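Local coordinates for conserved hypothetical exported protein (Bacteroides fragilis, PDB 4JJA) that probably cleaves N-acetylmuramic acid residues from peptidoglycan as an exo-beta-N-acetylmuramidase, at residues Gly152-Gly164 with Phe324-Lys336. Residues are numbered along the deposited sequence; the frame is centred on the assembly and turned at random.
Sequences GPILDMKYKSGVG and FFELLVGTDYVRK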
# COMPACT_ATOMS: atom_id res chain seq x y z
N GLY A 152 -8.63 -11.73 2.29
CA GLY A 152 -9.75 -10.84 2.14
C GLY A 152 -10.53 -11.08 0.84
O GLY A 152 -10.05 -11.75 -0.06
N PRO A 153 -11.76 -10.54 0.77
CA PRO A 153 -12.53 -10.65 -0.43
C PRO A 153 -11.86 -9.99 -1.62
O PRO A 153 -11.21 -8.95 -1.45
CB PRO A 153 -13.83 -9.90 -0.10
CG PRO A 153 -13.82 -9.60 1.29
CD PRO A 153 -12.40 -9.70 1.77
N ILE A 154 -12.06 -10.52 -2.81
CA ILE A 154 -11.73 -9.80 -4.03
C ILE A 154 -12.68 -8.62 -4.15
O ILE A 154 -13.88 -8.76 -3.94
CB ILE A 154 -11.78 -10.73 -5.27
CG1 ILE A 154 -10.68 -11.85 -5.20
CG2 ILE A 154 -11.65 -9.94 -6.57
CD1 ILE A 154 -10.81 -12.98 -6.22
N LEU A 155 -12.15 -7.47 -4.54
CA LEU A 155 -12.96 -6.28 -4.68
C LEU A 155 -14.01 -6.46 -5.76
O LEU A 155 -13.67 -6.72 -6.90
CB LEU A 155 -12.08 -5.10 -5.02
CG LEU A 155 -12.75 -3.75 -5.20
CD1 LEU A 155 -13.54 -3.31 -3.99
CD2 LEU A 155 -11.70 -2.73 -5.57
N ASP A 156 -15.28 -6.29 -5.38
CA ASP A 156 -16.39 -6.21 -6.32
C ASP A 156 -16.27 -4.89 -7.03
O ASP A 156 -16.15 -3.84 -6.42
CB ASP A 156 -17.73 -6.36 -5.59
CG ASP A 156 -18.93 -6.50 -6.52
OD1 ASP A 156 -18.98 -5.82 -7.54
OD2 ASP A 156 -19.82 -7.30 -6.14
N MSE A 157 -16.27 -4.92 -8.35
CA MSE A 157 -16.03 -3.67 -9.03
C MSE A 157 -17.22 -2.68 -8.99
O MSE A 157 -17.01 -1.52 -9.31
CB MSE A 157 -15.38 -3.89 -10.40
CG MSE A 157 -14.03 -4.69 -10.32
SE MSE A 157 -12.64 -3.89 -9.22
CE MSE A 157 -11.94 -2.76 -10.57
N LYS A 158 -18.36 -3.08 -8.41
CA LYS A 158 -19.39 -2.11 -7.95
C LYS A 158 -18.82 -1.09 -6.96
O LYS A 158 -19.33 -0.00 -6.82
CB LYS A 158 -20.64 -2.77 -7.38
CG LYS A 158 -20.54 -3.46 -6.07
CD LYS A 158 -21.86 -4.16 -5.74
CE LYS A 158 -22.90 -3.16 -5.27
NZ LYS A 158 -24.16 -3.78 -4.72
N TYR A 159 -17.75 -1.48 -6.29
CA TYR A 159 -17.12 -0.75 -5.22
C TYR A 159 -15.77 -0.22 -5.61
O TYR A 159 -15.02 0.21 -4.72
CB TYR A 159 -17.05 -1.58 -3.95
CG TYR A 159 -18.36 -2.05 -3.41
CD1 TYR A 159 -19.41 -1.19 -3.24
CD2 TYR A 159 -18.54 -3.35 -2.99
CE1 TYR A 159 -20.64 -1.63 -2.76
CE2 TYR A 159 -19.75 -3.78 -2.49
CZ TYR A 159 -20.79 -2.92 -2.35
OH TYR A 159 -22.00 -3.42 -1.87
N LYS A 160 -15.41 -0.21 -6.88
CA LYS A 160 -14.15 0.39 -7.29
C LYS A 160 -14.12 1.86 -6.84
O LYS A 160 -15.12 2.59 -6.99
CB LYS A 160 -13.97 0.33 -8.80
CG LYS A 160 -12.70 0.98 -9.29
CD LYS A 160 -12.66 0.93 -10.79
CE LYS A 160 -11.31 1.35 -11.36
NZ LYS A 160 -11.00 2.74 -11.03
N SER A 161 -12.99 2.34 -6.33
CA SER A 161 -12.96 3.69 -5.79
C SER A 161 -11.53 4.21 -5.70
O SER A 161 -10.58 3.48 -6.01
CB SER A 161 -13.59 3.74 -4.42
OG SER A 161 -12.71 3.23 -3.45
N GLY A 162 -11.40 5.36 -5.05
CA GLY A 162 -10.11 5.89 -4.68
C GLY A 162 -9.30 5.06 -3.73
O GLY A 162 -8.09 5.28 -3.61
N VAL A 163 -9.96 4.15 -3.02
CA VAL A 163 -9.26 3.27 -2.09
C VAL A 163 -9.32 1.79 -2.55
O VAL A 163 -9.08 0.88 -1.78
CB VAL A 163 -9.82 3.41 -0.63
CG1 VAL A 163 -9.66 4.83 -0.05
CG2 VAL A 163 -11.29 2.95 -0.53
N GLY A 164 -9.53 1.54 -3.84
CA GLY A 164 -9.59 0.19 -4.38
C GLY A 164 -9.71 0.19 -5.89
O GLY A 164 -10.79 0.43 -6.45
N PHE A 324 -19.04 4.11 3.31
CA PHE A 324 -17.91 3.65 2.53
C PHE A 324 -17.14 2.50 3.13
O PHE A 324 -16.10 2.14 2.58
CB PHE A 324 -17.05 4.83 2.12
CG PHE A 324 -16.56 5.66 3.27
CD1 PHE A 324 -15.45 5.27 4.01
CD2 PHE A 324 -17.22 6.82 3.63
CE1 PHE A 324 -14.99 6.04 5.04
CE2 PHE A 324 -16.74 7.60 4.69
CZ PHE A 324 -15.62 7.18 5.36
N PHE A 325 -17.63 1.89 4.22
CA PHE A 325 -17.04 0.67 4.70
C PHE A 325 -16.86 -0.34 3.54
O PHE A 325 -15.82 -0.98 3.45
CB PHE A 325 -17.91 0.11 5.82
CG PHE A 325 -17.45 -1.18 6.41
CD1 PHE A 325 -16.36 -1.21 7.25
CD2 PHE A 325 -18.06 -2.35 6.08
CE1 PHE A 325 -15.92 -2.39 7.79
CE2 PHE A 325 -17.66 -3.54 6.60
CZ PHE A 325 -16.57 -3.60 7.46
N GLU A 326 -17.86 -0.44 2.68
CA GLU A 326 -17.82 -1.39 1.58
C GLU A 326 -16.71 -1.10 0.59
O GLU A 326 -16.21 -2.01 -0.09
CB GLU A 326 -19.16 -1.48 0.89
CG GLU A 326 -20.17 -2.38 1.59
CD GLU A 326 -20.66 -1.92 2.92
OE1 GLU A 326 -20.56 -0.71 3.25
OE2 GLU A 326 -21.20 -2.76 3.66
N LEU A 327 -16.35 0.18 0.44
CA LEU A 327 -15.25 0.52 -0.44
C LEU A 327 -13.90 -0.00 0.06
O LEU A 327 -13.02 -0.30 -0.74
CB LEU A 327 -15.19 2.02 -0.71
CG LEU A 327 -16.51 2.64 -1.24
CD1 LEU A 327 -16.34 4.14 -1.53
CD2 LEU A 327 -17.05 1.93 -2.48
N LEU A 328 -13.77 -0.12 1.38
CA LEU A 328 -12.58 -0.69 2.01
C LEU A 328 -12.59 -2.21 1.99
O LEU A 328 -11.63 -2.82 1.57
CB LEU A 328 -12.41 -0.15 3.44
CG LEU A 328 -12.11 1.35 3.55
CD1 LEU A 328 -12.30 1.82 5.01
CD2 LEU A 328 -10.70 1.68 3.10
N VAL A 329 -13.71 -2.81 2.42
CA VAL A 329 -13.74 -4.28 2.53
C VAL A 329 -13.97 -4.97 1.21
O VAL A 329 -13.44 -6.06 0.98
CB VAL A 329 -14.76 -4.80 3.55
CG1 VAL A 329 -14.24 -4.50 4.90
CG2 VAL A 329 -16.14 -4.21 3.38
N GLY A 330 -14.73 -4.33 0.32
CA GLY A 330 -14.89 -4.79 -1.05
C GLY A 330 -16.07 -5.66 -1.39
O GLY A 330 -16.22 -6.08 -2.50
N THR A 331 -16.92 -5.90 -0.39
CA THR A 331 -18.12 -6.73 -0.55
C THR A 331 -19.13 -6.30 0.49
O THR A 331 -18.78 -5.69 1.51
CB THR A 331 -17.79 -8.22 -0.35
OG1 THR A 331 -18.94 -8.95 -0.68
CG2 THR A 331 -17.37 -8.57 1.07
N ASP A 332 -20.39 -6.59 0.23
CA ASP A 332 -21.48 -6.22 1.10
C ASP A 332 -21.74 -7.17 2.26
O ASP A 332 -22.42 -6.82 3.20
CB ASP A 332 -22.77 -6.00 0.29
CG ASP A 332 -23.31 -7.20 -0.34
OD1 ASP A 332 -22.77 -8.31 -0.24
OD2 ASP A 332 -24.39 -7.04 -1.00
N TYR A 333 -21.17 -8.38 2.24
CA TYR A 333 -21.60 -9.37 3.24
C TYR A 333 -20.93 -9.18 4.57
O TYR A 333 -21.41 -9.71 5.56
CB TYR A 333 -21.47 -10.79 2.76
CG TYR A 333 -20.07 -11.29 2.44
CD1 TYR A 333 -19.13 -11.53 3.46
CD2 TYR A 333 -19.69 -11.60 1.14
CE1 TYR A 333 -17.88 -12.04 3.18
CE2 TYR A 333 -18.44 -12.11 0.87
CZ TYR A 333 -17.52 -12.33 1.88
OH TYR A 333 -16.28 -12.85 1.59
N VAL A 334 -19.80 -8.47 4.66
CA VAL A 334 -19.13 -8.32 5.93
C VAL A 334 -19.98 -7.52 6.92
O VAL A 334 -20.23 -7.98 8.06
CB VAL A 334 -17.71 -7.75 5.78
CG1 VAL A 334 -17.06 -7.44 7.15
CG2 VAL A 334 -16.83 -8.68 4.95
N ARG A 335 -20.50 -6.37 6.50
CA ARG A 335 -21.40 -5.63 7.36
C ARG A 335 -22.61 -6.48 7.76
O ARG A 335 -23.01 -6.51 8.94
CB ARG A 335 -21.90 -4.43 6.58
CG ARG A 335 -22.95 -3.59 7.27
CD ARG A 335 -23.65 -2.65 6.32
NE ARG A 335 -22.75 -1.63 5.76
CZ ARG A 335 -22.78 -0.32 6.04
NH1 ARG A 335 -23.63 0.19 6.92
NH2 ARG A 335 -21.95 0.48 5.39
N LYS A 336 -23.21 -7.12 6.77
CA LYS A 336 -24.45 -7.86 7.03
C LYS A 336 -24.23 -9.01 8.03
O LYS A 336 -25.03 -9.23 8.94
CB LYS A 336 -25.01 -8.43 5.74
CG LYS A 336 -25.54 -7.38 4.77
CD LYS A 336 -26.04 -8.06 3.45
CE LYS A 336 -26.38 -7.12 2.32
NZ LYS A 336 -26.81 -7.92 1.11
O HOH W 1 -12.73 0.59 -3.34
O HOH W 2 -10.37 -1.46 -1.20
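The C-terminal end of the short helix 325-329 is covered by the loop 152-164, and Gly-330, the residue that ends this helix with positive phi, lies against Leu-155. Glycine suits both demands: its backbone turn would jam a CB against the preceding carbonyl, and its bare CA lets Leu-155 CD1 come to 3.6 Å. The one direct hydrogen bond runs from Asp-156 N to Gly-330 O, 3.0 Å and nearly straight at 170°, in the plane of the carbonyl. Pro-153, with no N-H to bury, lays its ring against the last turn, CG standing 3.7 Å from Thr-331 CG2 and close to Val-329 O. Tyr-159 makes the largest single contribution on the loop's side. Its CG lies beside the backbone N (chi1 -59°), which spreads the ring over the helix: Glu-326 CB sits over one face, 3.9 Å from the ring centroid in a CH-pi contact, and Gly-330 O lies at the edge in plane. The Glu-326 chain bends at chi2 (67°), carrying its carboxylate away from the ring to a side-on salt bridge with Arg-335, whose NE and NH2 each take one oxygen, tying the two helices together. Leu-327 CD2 packs on Tyr-159 CB at 3.8 Å, while Val-163 CG2 touches Leu-328 CD2. Between these apolar patches, water 1 donates to Tyr-159 O and Leu-327 O and accepts from Ser-161 OG. That same OG accepts from Val-163 N, an ST turn that fixes the hydroxyl. Arg-115 binds the carbonyls of Pro-153, Leu-328 and Val-329, so a positive charge also meets the helix end. The whole is a helix C-terminus ended by a positive-phi glycine, its Gly-330 O tied to the loop 152-164, here joining the N- and C-terminal NamZ family regions.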